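Local coordinates for protein beta-lactamase (Klebsiella pneumoniae, PDB 6HUH) that probably hydrolyses beta-lactam antibiotics to substituted beta-amino acids, as a class D beta-lactamase able to confer antibiotic resistance, at residues T198-P203 against F244-A249; Q156-F161 against I216-G221; R96-S101 against A181-Q186; L230-T235 against A255-Q260. All coordinates share one frame; numbering follows the deposited sequence.

Contact 1 of 4, residues T198-P203 against F244-A249; sequences TGTGYP and FASLRA. With SO4 (sulfate ion), chain C.
Thr198, Gly199 and Thr200 meet Ser246 in a small, partly buried contact of mixed character, whose clear hydrogen bonds run to a shared sulfate, between the end of strand 192-201 and the first turn of helix 245-264. The short segments of strand and helix come within 7.5 Å of each other and run nearly antiparallel, their axes 147° apart. Ser246 is the helix's principal contribution. Its CB lies 3.3 Å from the carbonyl O of Gly199 and 3.8 Å from CB of Thr198, while its OG comes within 3.2 Å of Thr200 OG1. Thr198 turns its methyl, CG2, to the carbonyl O of Ser246, at 3.6 Å.

The sulfate, probably from the crystallisation liquor, spans the two elements. Thr198 OG1 donates to its O4 at 3.0 Å, and Ser246 OG donates to its O2 at 2.9 Å. Both hydroxyls stand between their own backbone N and carbonyl carbon (chi1 58° and 62°), which sends them out from the strand and the helix to the same anion. O3 of the sulfate lies 3.5 Å from CA of Gly199.

Thr198 and Gly199 are the last two residues of the K-T-G motif shared by serine beta-lactamases and penicillin-binding proteins. The sulfate therefore probably marks the anion-binding edge of the active site, close to the predicted nucleophile Ser51.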
loop_
_atom_site.group_PDB
_atom_site.type_symbol
_atom_site.label_atom_id
_atom_site.label_comp_id
_atom_site.label_asym_id
_atom_site.label_seq_id
_atom_site.Cartn_x
_atom_site.Cartn_y
_atom_site.Cartn_z
ATOM N N THR A 198 4.711 8.817 10.975
ATOM C CA THR A 198 4.088 9.169 12.244
ATOM C C THR A 198 4.669 8.291 13.369
ATOM O O THR A 198 5.096 7.167 13.112
ATOM C CB THR A 198 2.562 9.065 12.172
ATOM O OG1 THR A 198 2.182 7.740 11.802
ATOM C CG2 THR A 198 1.944 10.086 11.231
ATOM N N GLY A 199 4.683 8.822 14.587
ATOM C CA GLY A 199 5.140 8.135 15.791
ATOM C C GLY A 199 4.334 8.552 17.007
ATOM O O GLY A 199 3.926 9.705 17.090
ATOM N N THR A 200 4.055 7.617 17.932
ATOM C CA THR A 200 3.323 7.864 19.177
ATOM C C THR A 200 4.001 7.145 20.338
ATOM O O THR A 200 4.088 5.908 20.357
ATOM C CB THR A 200 1.788 7.600 19.053
ATOM O OG1 THR A 200 1.183 8.700 18.364
ATOM C CG2 THR A 200 1.079 7.452 20.412
ATOM N N GLY A 201 4.473 7.943 21.286
ATOM C CA GLY A 201 5.137 7.461 22.486
ATOM C C GLY A 201 4.939 8.357 23.689
ATOM O O GLY A 201 4.510 9.507 23.568
ATOM N N TYR A 202 5.260 7.823 24.859
ATOM C CA TYR A 202 5.165 8.547 26.114
ATOM C C TYR A 202 6.569 8.737 26.654
ATOM O O TYR A 202 7.402 7.847 26.469
ATOM C CB TYR A 202 4.278 7.797 27.109
ATOM C CG TYR A 202 2.804 7.962 26.826
ATOM C CD1 TYR A 202 2.201 7.308 25.753
ATOM C CD2 TYR A 202 2.007 8.771 27.626
ATOM C CE1 TYR A 202 0.845 7.471 25.475
ATOM C CE2 TYR A 202 0.645 8.929 27.370
ATOM C CZ TYR A 202 0.068 8.275 26.293
ATOM O OH TYR A 202 -1.270 8.445 26.029
ATOM N N PRO A 203 6.884 9.900 27.277
ATOM C CA PRO A 203 8.235 10.089 27.821
ATOM C C PRO A 203 8.503 9.065 28.922
ATOM O O PRO A 203 7.680 8.957 29.841
ATOM C CB PRO A 203 8.206 11.526 28.353
ATOM C CG PRO A 203 6.985 12.148 27.785
ATOM C CD PRO A 203 6.020 11.052 27.590
ATOM N N PHE A 244 -5.725 11.187 17.700
ATOM C CA PHE A 244 -4.425 10.565 17.965
ATOM C C PHE A 244 -3.384 11.637 17.747
ATOM O O PHE A 244 -3.385 12.247 16.677
ATOM C CB PHE A 244 -4.147 9.400 17.003
ATOM C CG PHE A 244 -4.680 8.048 17.410
ATOM C CD1 PHE A 244 -4.197 7.402 18.546
ATOM C CD2 PHE A 244 -5.609 7.383 16.616
ATOM C CE1 PHE A 244 -4.664 6.132 18.902
ATOM C CE2 PHE A 244 -6.078 6.117 16.975
ATOM C CZ PHE A 244 -5.603 5.499 18.115
ATOM N N ALA A 245 -2.517 11.878 18.757
ATOM C CA ALA A 245 -1.435 12.871 18.739
ATOM C C ALA A 245 -0.651 12.955 17.424
ATOM O O ALA A 245 -0.477 14.062 16.920
ATOM C CB ALA A 245 -0.486 12.629 19.900
ATOM N N SER A 246 -0.205 11.799 16.860
ATOM C CA SER A 246 0.549 11.722 15.598
ATOM C C SER A 246 -0.271 12.069 14.337
ATOM O O SER A 246 0.306 12.508 13.332
ATOM C CB SER A 246 1.199 10.358 15.437
ATOM O OG SER A 246 0.195 9.360 15.376
ATOM N N LEU A 247 -1.602 11.857 14.382
ATOM C CA LEU A 247 -2.485 12.171 13.255
ATOM C C LEU A 247 -2.801 13.688 13.204
ATOM O O LEU A 247 -3.123 14.227 12.146
ATOM C CB LEU A 247 -3.747 11.291 13.251
ATOM C CG LEU A 247 -3.546 9.786 13.503
ATOM C CD1 LEU A 247 -4.834 8.999 13.244
ATOM C CD2 LEU A 247 -2.385 9.188 12.676
ATOM N N ARG A 248 -2.640 14.366 14.341
ATOM C CA ARG A 248 -2.801 15.801 14.500
ATOM C C ARG A 248 -1.481 16.445 14.032
ATOM O O ARG A 248 -1.463 17.604 13.614
ATOM C CB ARG A 248 -3.066 16.137 15.976
ATOM C CG ARG A 248 -3.852 17.401 16.166
ATOM C CD ARG A 248 -3.899 17.852 17.622
ATOM N NE ARG A 248 -4.903 17.153 18.439
ATOM C CZ ARG A 248 -6.199 17.454 18.473
ATOM N NH1 ARG A 248 -6.676 18.458 17.745
ATOM N NH2 ARG A 248 -7.022 16.779 19.266
ATOM N N ALA A 249 -0.377 15.684 14.104
ATOM C CA ALA A 249 0.951 16.134 13.681
ATOM C C ALA A 249 1.024 16.138 12.153
ATOM O O ALA A 249 1.359 17.172 11.574
ATOM C CB ALA A 249 2.035 15.239 14.292
HETATM S S SO4 C . 1.654 5.426 15.072
HETATM O O1 SO4 C . 0.916 4.246 15.537
HETATM O O2 SO4 C . 1.058 6.648 15.613
HETATM O O3 SO4 C . 3.026 5.330 15.541
HETATM O O4 SO4 C . 1.628 5.473 13.611
#

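Contact 2 of 4, residues Q156-F161 against I216-G221; sequences QEQARF and IGWFVG
The amide nitrogen NE2 of Gln158 is hydrogen-bonded to Thr52 OG1 and also lies over one face of the Trp218 indole. It stands 3.4 Å above the ring plane, displaced toward the rim, where CZ3 of Trp218 is the nearest atom. The amide and indole planes make an angle of 49°, so the two flat groups do not stack. The amide is tilted, with its nitrogen end set down on the six-membered ring.

The aliphatic part of Gln158 joins in, CG lying 3.7 Å from CZ3 of Trp218. A bend at the second torsion (chi2 -102°) folds the chain so that CG and NE2 can meet the ring together. The other end of the amide is directed at a different residue, for OE1 of Gln158 lies 3.9 Å from CG2 of Val220, and these two side chains cross at about a right angle. One glutamine thus touches two residues at alternate positions of the strand, Trp218 and Val220, both with their CB atoms directed at the helix.

The indole has its own fixed point, since NE1 of Trp218 is hydrogen-bonded to the carbonyl O of Pro48. With the Thr52 bond, this ties both partners to the segment around the predicted nucleophile Ser51.

In the fold, helix 155-166 packs here on one face of the antiparallel sheet, where Val233 of the adjacent strand 228-238 touches Trp218, Val220 and Ala159. Phe219, between the two strand residues, points to the other face and packs against helix 245-264.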
loop_
_atom_site.group_PDB
_atom_site.type_symbol
_atom_site.label_atom_id
_atom_site.label_comp_id
_atom_site.label_asym_id
_atom_site.label_seq_id
_atom_site.Cartn_x
_atom_site.Cartn_y
_atom_site.Cartn_z
ATOM N N GLN A 156 15.636 18.326 16.596
ATOM C CA GLN A 156 16.832 18.849 15.933
ATOM C C GLN A 156 17.641 17.696 15.389
ATOM O O GLN A 156 17.954 17.683 14.196
ATOM C CB GLN A 156 17.711 19.651 16.908
ATOM C CG GLN A 156 17.437 21.137 16.934
ATOM C CD GLN A 156 17.953 21.749 18.215
ATOM O OE1 GLN A 156 18.865 21.217 18.870
ATOM N NE2 GLN A 156 17.358 22.880 18.611
ATOM N N GLU A 157 17.974 16.723 16.267
ATOM C CA GLU A 157 18.743 15.522 15.938
ATOM C C GLU A 157 18.073 14.717 14.826
ATOM O O GLU A 157 18.778 14.288 13.922
ATOM C CB GLU A 157 18.953 14.645 17.178
ATOM C CG GLU A 157 19.855 15.231 18.241
ATOM C CD GLU A 157 19.906 14.425 19.527
ATOM O OE1 GLU A 157 18.853 13.877 19.930
ATOM O OE2 GLU A 157 20.990 14.376 20.154
ATOM N N GLN A 158 16.716 14.545 14.879
ATOM C CA GLN A 158 15.882 13.859 13.855
ATOM C C GLN A 158 16.062 14.443 12.454
ATOM O O GLN A 158 16.170 13.682 11.491
ATOM C CB GLN A 158 14.402 13.956 14.211
ATOM C CG GLN A 158 13.953 12.853 15.117
ATOM C CD GLN A 158 13.194 11.768 14.425
ATOM O OE1 GLN A 158 13.424 11.444 13.244
ATOM N NE2 GLN A 158 12.282 11.162 15.176
ATOM N N ALA A 159 16.078 15.794 12.361
ATOM C CA ALA A 159 16.283 16.591 11.149
ATOM C C ALA A 159 17.698 16.380 10.625
ATOM O O ALA A 159 17.884 16.245 9.418
ATOM C CB ALA A 159 16.067 18.070 11.458
ATOM N N ARG A 160 18.692 16.351 11.536
ATOM C CA ARG A 160 20.092 16.123 11.222
ATOM C C ARG A 160 20.252 14.728 10.590
ATOM O O ARG A 160 20.829 14.607 9.498
ATOM C CB ARG A 160 20.916 16.272 12.499
ATOM C CG ARG A 160 22.417 16.090 12.340
ATOM C CD ARG A 160 23.063 17.140 11.455
ATOM N NE ARG A 160 23.487 16.531 10.197
ATOM C CZ ARG A 160 24.206 17.145 9.269
ATOM N NH1 ARG A 160 24.582 18.407 9.437
ATOM N NH2 ARG A 160 24.553 16.504 8.158
ATOM N N PHE A 161 19.666 13.691 11.247
ATOM C CA PHE A 161 19.656 12.300 10.780
ATOM C C PHE A 161 19.033 12.198 9.371
ATOM O O PHE A 161 19.679 11.665 8.472
ATOM C CB PHE A 161 18.937 11.367 11.792
ATOM C CG PHE A 161 18.506 10.036 11.207
ATOM C CD1 PHE A 161 19.442 9.061 10.890
ATOM C CD2 PHE A 161 17.173 9.789 10.911
ATOM C CE1 PHE A 161 19.050 7.860 10.289
ATOM C CE2 PHE A 161 16.783 8.594 10.310
ATOM C CZ PHE A 161 17.723 7.635 10.002
ATOM N N ILE A 216 3.178 11.817 22.753
ATOM C CA ILE A 216 4.058 12.539 21.834
ATOM C C ILE A 216 3.725 12.070 20.428
ATOM O O ILE A 216 3.911 10.897 20.096
ATOM C CB ILE A 216 5.590 12.442 22.100
ATOM C CG1 ILE A 216 5.955 12.837 23.545
ATOM C CG2 ILE A 216 6.380 13.278 21.062
ATOM C CD1 ILE A 216 7.098 12.063 24.118
ATOM N N GLY A 217 3.209 12.985 19.636
ATOM C CA GLY A 217 2.893 12.716 18.247
ATOM C C GLY A 217 4.076 13.114 17.407
ATOM O O GLY A 217 4.740 14.099 17.706
ATOM N N TRP A 218 4.405 12.339 16.414
ATOM C CA TRP A 218 5.532 12.715 15.583
ATOM C C TRP A 218 5.125 12.660 14.109
ATOM O O TRP A 218 4.499 11.696 13.690
ATOM C CB TRP A 218 6.693 11.711 15.750
ATOM C CG TRP A 218 7.590 11.756 16.950
ATOM C CD1 TRP A 218 7.530 10.923 18.031
ATOM C CD2 TRP A 218 8.871 12.409 17.025
ATOM N NE1 TRP A 218 8.641 11.092 18.826
ATOM C CE2 TRP A 218 9.476 12.005 18.239
ATOM C CE3 TRP A 218 9.538 13.350 16.215
ATOM C CZ2 TRP A 218 10.702 12.518 18.666
ATOM C CZ3 TRP A 218 10.752 13.852 16.637
ATOM C CH2 TRP A 218 11.325 13.434 17.849
ATOM N N PHE A 219 5.523 13.651 13.323
ATOM C CA PHE A 219 5.425 13.610 11.872
ATOM C C PHE A 219 6.710 14.151 11.272
ATOM O O PHE A 219 6.939 15.365 11.224
ATOM C CB PHE A 219 4.168 14.203 11.254
ATOM C CG PHE A 219 4.107 13.728 9.820
ATOM C CD1 PHE A 219 3.983 12.371 9.521
ATOM C CD2 PHE A 219 4.265 14.621 8.769
ATOM C CE1 PHE A 219 3.999 11.921 8.204
ATOM C CE2 PHE A 219 4.248 14.170 7.444
ATOM C CZ PHE A 219 4.128 12.820 7.174
ATOM N N VAL A 220 7.598 13.215 10.925
ATOM C CA VAL A 220 8.952 13.485 10.436
ATOM C C VAL A 220 9.093 13.027 9.032
ATOM O O VAL A 220 8.436 12.066 8.659
ATOM C CB VAL A 220 10.049 12.895 11.372
ATOM C CG1 VAL A 220 9.899 13.445 12.771
ATOM C CG2 VAL A 220 10.015 11.381 11.409
ATOM N N GLY A 221 9.906 13.723 8.252
ATOM C CA GLY A 221 10.097 13.378 6.848
ATOM C C GLY A 221 10.631 14.489 5.985
ATOM O O GLY A 221 11.119 15.497 6.487
#

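Contact 3 of 4, residues R96-S101 against A181-Q186; sequences RWMTYS and ANILRQ. With SO4 (sulfate ion), chain C.
Apolar packing between Met98 and the pair Ile183 and Leu184 makes up most of this buried contact, which joins helix 94-99 to the end of helix 174-184. Met98 bends at its second torsion (chi2 -56°), and this lays its chain across both partners. Its CG lies 3.8 Å from CD1 of Ile183, and its terminal methyl CE reaches CD2 of Leu184 at 3.6 Å. The methyl is also 3.8 Å from the same Ile183 CD1, so it fits between the two branched side chains and bridges them. Trp97 adds a looser touch, its CE3 standing 4.3 Å from Ile183 CD1; the indole NE1 is hydrogen-bonded to Ser106 OG.

Backbone against side chain is the second kind of approach, with CB of Met98 lying 3.5 Å from the carbonyl O of Ile183.

The polar interactions gather at the end of helix 94-99. Ser101 OG donates to O4 of a bound sulfate at 3.1 Å, and Lys197 NZ is hydrogen-bonded both to Ser101 OG and to the carbonyl O of Met98. Tyr100 packs against Tyr100 of the second subunit, which places this helix end at the dimer interface.

Ser101 probably corresponds to the serine of the S-x-V motif of class D beta-lactamases, although the third position here is isoleucine. Its link to the lysine of K-T-G is typical of the active-site cleft of these enzymes.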
loop_
_atom_site.group_PDB
_atom_site.type_symbol
_atom_site.label_atom_id
_atom_site.label_comp_id
_atom_site.label_asym_id
_atom_site.label_seq_id
_atom_site.Cartn_x
_atom_site.Cartn_y
_atom_site.Cartn_z
ATOM N N ARG A 96 3.283 -2.385 4.466
ATOM C CA ARG A 96 2.244 -2.533 5.482
ATOM C C ARG A 96 2.831 -2.252 6.884
ATOM O O ARG A 96 2.105 -1.808 7.769
ATOM C CB ARG A 96 1.642 -3.951 5.386
ATOM C CG ARG A 96 0.461 -4.185 6.300
ATOM C CD ARG A 96 -0.190 -5.520 6.046
ATOM N NE ARG A 96 -1.143 -5.857 7.109
ATOM C CZ ARG A 96 -2.439 -5.560 7.077
ATOM N NH1 ARG A 96 -2.951 -4.905 6.043
ATOM N NH2 ARG A 96 -3.231 -5.918 8.078
ATOM N N TRP A 97 4.146 -2.517 7.068
ATOM C CA TRP A 97 4.934 -2.297 8.296
ATOM C C TRP A 97 4.942 -0.830 8.641
ATOM O O TRP A 97 4.581 -0.451 9.749
ATOM C CB TRP A 97 6.368 -2.754 8.022
ATOM C CG TRP A 97 7.382 -2.488 9.086
ATOM C CD1 TRP A 97 7.253 -2.742 10.418
ATOM C CD2 TRP A 97 8.760 -2.146 8.874
ATOM N NE1 TRP A 97 8.439 -2.489 11.064
ATOM C CE2 TRP A 97 9.383 -2.121 10.139
ATOM C CE3 TRP A 97 9.513 -1.787 7.742
ATOM C CZ2 TRP A 97 10.732 -1.779 10.302
ATOM C CZ3 TRP A 97 10.840 -1.442 7.901
ATOM C CH2 TRP A 97 11.443 -1.450 9.166
ATOM N N MET A 98 5.323 -0.001 7.660
ATOM C CA MET A 98 5.391 1.450 7.768
ATOM C C MET A 98 4.018 2.055 8.017
ATOM O O MET A 98 3.867 2.878 8.930
ATOM C CB MET A 98 6.040 2.054 6.509
ATOM C CG MET A 98 7.513 1.780 6.408
ATOM S SD MET A 98 8.426 2.352 7.866
ATOM C CE MET A 98 10.010 2.533 7.181
ATOM N N THR A 99 3.014 1.599 7.231
ATOM C CA THR A 99 1.625 2.055 7.254
ATOM C C THR A 99 0.970 1.878 8.650
ATOM O O THR A 99 0.688 2.890 9.298
ATOM C CB THR A 99 0.836 1.408 6.093
ATOM O OG1 THR A 99 1.491 1.732 4.858
ATOM C CG2 THR A 99 -0.602 1.889 6.014
ATOM N N TYR A 100 0.778 0.634 9.122
ATOM C CA TYR A 100 0.115 0.348 10.402
ATOM C C TYR A 100 1.096 0.256 11.614
ATOM O O TYR A 100 0.691 -0.214 12.688
ATOM C CB TYR A 100 -0.789 -0.898 10.275
ATOM C CG TYR A 100 -1.618 -0.855 9.012
ATOM C CD1 TYR A 100 -2.805 -0.129 8.957
ATOM C CD2 TYR A 100 -1.170 -1.456 7.844
ATOM C CE1 TYR A 100 -3.532 -0.025 7.774
ATOM C CE2 TYR A 100 -1.889 -1.360 6.658
ATOM C CZ TYR A 100 -3.062 -0.635 6.623
ATOM O OH TYR A 100 -3.739 -0.536 5.434
ATOM N N SER A 101 2.360 0.767 11.457
ATOM C CA SER A 101 3.395 0.782 12.509
ATOM C C SER A 101 3.427 -0.546 13.284
ATOM O O SER A 101 3.214 -0.587 14.502
ATOM C CB SER A 101 3.208 1.966 13.459
ATOM O OG SER A 101 3.552 3.205 12.863
ATOM N N ALA A 181 12.338 5.119 0.772
ATOM C CA ALA A 181 11.511 6.212 0.270
ATOM C C ALA A 181 10.127 5.701 -0.140
ATOM O O ALA A 181 9.109 6.266 0.268
ATOM C CB ALA A 181 12.190 6.862 -0.937
ATOM N N ASN A 182 10.106 4.631 -0.947
ATOM C CA ASN A 182 8.898 4.019 -1.472
ATOM C C ASN A 182 7.938 3.602 -0.369
ATOM O O ASN A 182 6.820 4.121 -0.324
ATOM C CB ASN A 182 9.228 2.868 -2.431
ATOM C CG ASN A 182 9.874 3.281 -3.750
ATOM O OD1 ASN A 182 9.823 4.433 -4.189
ATOM N ND2 ASN A 182 10.469 2.326 -4.448
ATOM N N ILE A 183 8.397 2.757 0.574
ATOM C CA ILE A 183 7.563 2.307 1.699
ATOM C C ILE A 183 7.121 3.474 2.633
ATOM O O ILE A 183 6.086 3.335 3.291
ATOM C CB ILE A 183 8.184 1.115 2.485
ATOM C CG1 ILE A 183 9.577 1.420 3.048
ATOM C CG2 ILE A 183 8.204 -0.106 1.617
ATOM C CD1 ILE A 183 10.114 0.370 4.039
ATOM N N LEU A 184 7.859 4.629 2.623
ATOM C CA LEU A 184 7.609 5.853 3.444
ATOM C C LEU A 184 6.860 7.006 2.721
ATOM O O LEU A 184 6.605 8.036 3.344
ATOM C CB LEU A 184 8.942 6.436 3.997
ATOM C CG LEU A 184 9.621 5.791 5.197
ATOM C CD1 LEU A 184 10.920 6.478 5.472
ATOM C CD2 LEU A 184 8.745 5.857 6.424
ATOM N N ARG A 185 6.575 6.851 1.407
ATOM C CA ARG A 185 5.900 7.828 0.544
ATOM C C ARG A 185 4.496 8.186 1.029
ATOM O O ARG A 185 3.733 7.318 1.448
ATOM C CB ARG A 185 5.885 7.337 -0.902
ATOM C CG ARG A 185 5.426 8.369 -1.918
ATOM C CD ARG A 185 6.566 8.890 -2.780
ATOM N NE ARG A 185 6.090 9.301 -4.103
ATOM C CZ ARG A 185 5.469 10.447 -4.356
ATOM N NH1 ARG A 185 5.238 11.321 -3.376
ATOM N NH2 ARG A 185 5.053 10.724 -5.585
ATOM N N GLN A 186 4.175 9.479 0.945
ATOM C CA GLN A 186 2.942 10.147 1.367
ATOM C C GLN A 186 2.273 10.883 0.159
ATOM O O GLN A 186 2.921 11.042 -0.894
ATOM C CB GLN A 186 3.306 11.183 2.460
ATOM C CG GLN A 186 3.849 10.611 3.766
ATOM C CD GLN A 186 2.765 9.989 4.612
ATOM O OE1 GLN A 186 1.629 10.476 4.661
ATOM N NE2 GLN A 186 3.091 8.881 5.284
HETATM S S SO4 C . 1.654 5.426 15.072
HETATM O O1 SO4 C . 0.916 4.246 15.537
HETATM O O2 SO4 C . 1.058 6.648 15.613
HETATM O O3 SO4 C . 3.026 5.330 15.541
HETATM O O4 SO4 C . 1.628 5.473 13.611
#

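Contact 4 of 4, residues L230-T235 against A255-Q260; sequences LIFVHT and AALPEQ
Phe232 overlaps the two methyls of Leu257: CD2 of Phe232 is 3.9 Å from CD1 of Leu257, and CE2 of Phe232 is 4.0 Å from CD2 of Leu257. The two methyls thus meet neighbouring ring carbons, CD1 in an oblique approach, and the side chains as a whole cross at about a right angle.

Two residues earlier, Leu230 faces the same way and reaches the next turn of the helix. Its CD1 lies 3.9 Å from the carbonyl O of Gln260 and 4.3 Å from CB of that residue, whereas its CD2 makes a looser approach to CD1 of Leu257, at 4.5 Å.

Strand and helix segments run nearly antiparallel (150°), their axes 10.9 Å apart, and the helix is kinked beside Pro258, which has no N-H to give. Phe29 of strand 26-30 touches both Leu257 and Gln260, and Phe219 meets the Phe232 ring.

The side chains meet through carbon atoms, and the one polar atom in close approach, the carbonyl O of Gln260, faces a methyl of Leu230. Cohesion here therefore comes from non-directional packing and burial of hydrocarbon, not from directed polar bonds.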
loop_
_atom_site.group_PDB
_atom_site.type_symbol
_atom_site.label_atom_id
_atom_site.label_comp_id
_atom_site.label_asym_id
_atom_site.label_seq_id
_atom_site.Cartn_x
_atom_site.Cartn_y
_atom_site.Cartn_z
ATOM N N LEU A 230 13.620 19.347 1.337
ATOM C CA LEU A 230 13.263 20.047 2.571
ATOM C C LEU A 230 12.852 19.061 3.653
ATOM O O LEU A 230 11.871 18.338 3.478
ATOM C CB LEU A 230 12.121 21.038 2.281
ATOM C CG LEU A 230 11.554 21.869 3.434
ATOM C CD1 LEU A 230 11.669 23.320 3.135
ATOM C CD2 LEU A 230 10.080 21.555 3.672
ATOM N N ILE A 231 13.601 19.035 4.773
ATOM C CA ILE A 231 13.309 18.194 5.941
ATOM C C ILE A 231 12.226 18.934 6.782
ATOM O O ILE A 231 12.093 20.154 6.678
ATOM C CB ILE A 231 14.584 17.934 6.795
ATOM C CG1 ILE A 231 15.811 17.456 5.964
ATOM C CG2 ILE A 231 14.301 17.002 7.958
ATOM C CD1 ILE A 231 15.731 16.226 5.226
ATOM N N PHE A 232 11.465 18.189 7.603
ATOM C CA PHE A 232 10.438 18.718 8.508
ATOM C C PHE A 232 10.239 17.741 9.665
ATOM O O PHE A 232 10.260 16.528 9.468
ATOM C CB PHE A 232 9.113 19.041 7.787
ATOM C CG PHE A 232 8.478 17.873 7.086
ATOM C CD1 PHE A 232 7.761 16.914 7.800
ATOM C CD2 PHE A 232 8.568 17.737 5.708
ATOM C CE1 PHE A 232 7.240 15.782 7.159
ATOM C CE2 PHE A 232 7.986 16.635 5.057
ATOM C CZ PHE A 232 7.344 15.653 5.791
ATOM N N VAL A 233 10.103 18.278 10.876
ATOM C CA VAL A 233 9.922 17.505 12.099
ATOM C C VAL A 233 8.842 18.216 12.897
ATOM O O VAL A 233 8.909 19.439 13.068
ATOM C CB VAL A 233 11.241 17.360 12.921
ATOM C CG1 VAL A 233 11.028 16.514 14.168
ATOM C CG2 VAL A 233 12.384 16.784 12.089
ATOM N N HIS A 234 7.835 17.471 13.374
ATOM C CA HIS A 234 6.767 18.066 14.186
ATOM C C HIS A 234 6.322 17.161 15.325
ATOM O O HIS A 234 6.133 15.968 15.115
ATOM C CB HIS A 234 5.588 18.517 13.315
ATOM C CG HIS A 234 4.469 19.202 14.049
ATOM N ND1 HIS A 234 4.690 20.302 14.843
ATOM C CD2 HIS A 234 3.140 18.948 14.025
ATOM C CE1 HIS A 234 3.505 20.667 15.300
ATOM N NE2 HIS A 234 2.543 19.882 14.832
ATOM N N THR A 235 6.167 17.729 16.535
ATOM C CA THR A 235 5.688 16.987 17.706
ATOM C C THR A 235 4.398 17.560 18.244
ATOM O O THR A 235 4.194 18.774 18.195
ATOM C CB THR A 235 6.721 16.859 18.814
ATOM O OG1 THR A 235 7.094 18.157 19.231
ATOM C CG2 THR A 235 7.937 16.049 18.403
ATOM N N ALA A 255 -0.748 21.081 6.339
ATOM C CA ALA A 255 -1.369 22.396 6.324
ATOM C C ALA A 255 -0.283 23.438 6.012
ATOM O O ALA A 255 -0.337 24.081 4.957
ATOM C CB ALA A 255 -2.020 22.685 7.677
ATOM N N ALA A 256 0.754 23.508 6.897
ATOM C CA ALA A 256 1.888 24.443 6.910
ATOM C C ALA A 256 3.058 24.164 5.939
ATOM O O ALA A 256 3.999 24.967 5.897
ATOM C CB ALA A 256 2.424 24.540 8.318
ATOM N N LEU A 257 2.999 23.064 5.164
ATOM C CA LEU A 257 4.051 22.682 4.223
ATOM C C LEU A 257 4.124 23.528 2.944
ATOM O O LEU A 257 5.221 23.989 2.608
ATOM C CB LEU A 257 3.930 21.198 3.879
ATOM C CG LEU A 257 5.194 20.366 3.959
ATOM C CD1 LEU A 257 5.991 20.659 5.195
ATOM C CD2 LEU A 257 4.861 18.904 3.905
ATOM N N PRO A 258 3.004 23.765 2.213
ATOM C CA PRO A 258 3.098 24.521 0.950
ATOM C C PRO A 258 3.767 25.894 1.050
ATOM O O PRO A 258 4.481 26.271 0.127
ATOM C CB PRO A 258 1.648 24.598 0.479
ATOM C CG PRO A 258 1.027 23.380 1.044
ATOM C CD PRO A 258 1.625 23.277 2.414
ATOM N N GLU A 259 3.601 26.612 2.161
ATOM C CA GLU A 259 4.288 27.898 2.302
ATOM C C GLU A 259 5.828 27.743 2.353
ATOM O O GLU A 259 6.525 28.504 1.699
ATOM C CB GLU A 259 3.748 28.734 3.479
ATOM C CG GLU A 259 3.891 28.115 4.853
ATOM C CD GLU A 259 3.275 28.951 5.952
ATOM O OE1 GLU A 259 3.972 29.853 6.471
ATOM O OE2 GLU A 259 2.101 28.696 6.301
ATOM N N GLN A 260 6.340 26.729 3.075
ATOM C CA GLN A 260 7.773 26.428 3.221
ATOM C C GLN A 260 8.382 26.009 1.917
ATOM O O GLN A 260 9.560 26.294 1.683
ATOM C CB GLN A 260 7.999 25.310 4.231
ATOM C CG GLN A 260 7.372 25.576 5.566
ATOM C CD GLN A 260 7.919 26.826 6.193
ATOM O OE1 GLN A 260 7.251 27.855 6.242
ATOM N NE2 GLN A 260 9.157 26.774 6.665
#

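How the contacts relate
All four contacts bear on one antiparallel sheet. Contact 2 lies nearest the chain's centre, about 7 Å from centre to centre. Contact 4, about 16 Å out, is nevertheless buried, as is contact 3, and contact 1 is only partly so. Contacts 1 and 4 share helix 245-264, on the sheet face away from helix 155-166 of contact 2. The central strands join them: Gly199 O meets Trp218 N at 2.8 Å, and Gly221 O meets Phe232 N at 2.9 Å. Chemistry follows place: contact 4 is almost wholly apolar, contact 2 sets an amide on an indole, and contacts 1 and 3 present hydroxyls to one sulfate, though contact 3 itself is mainly hydrophobic packing.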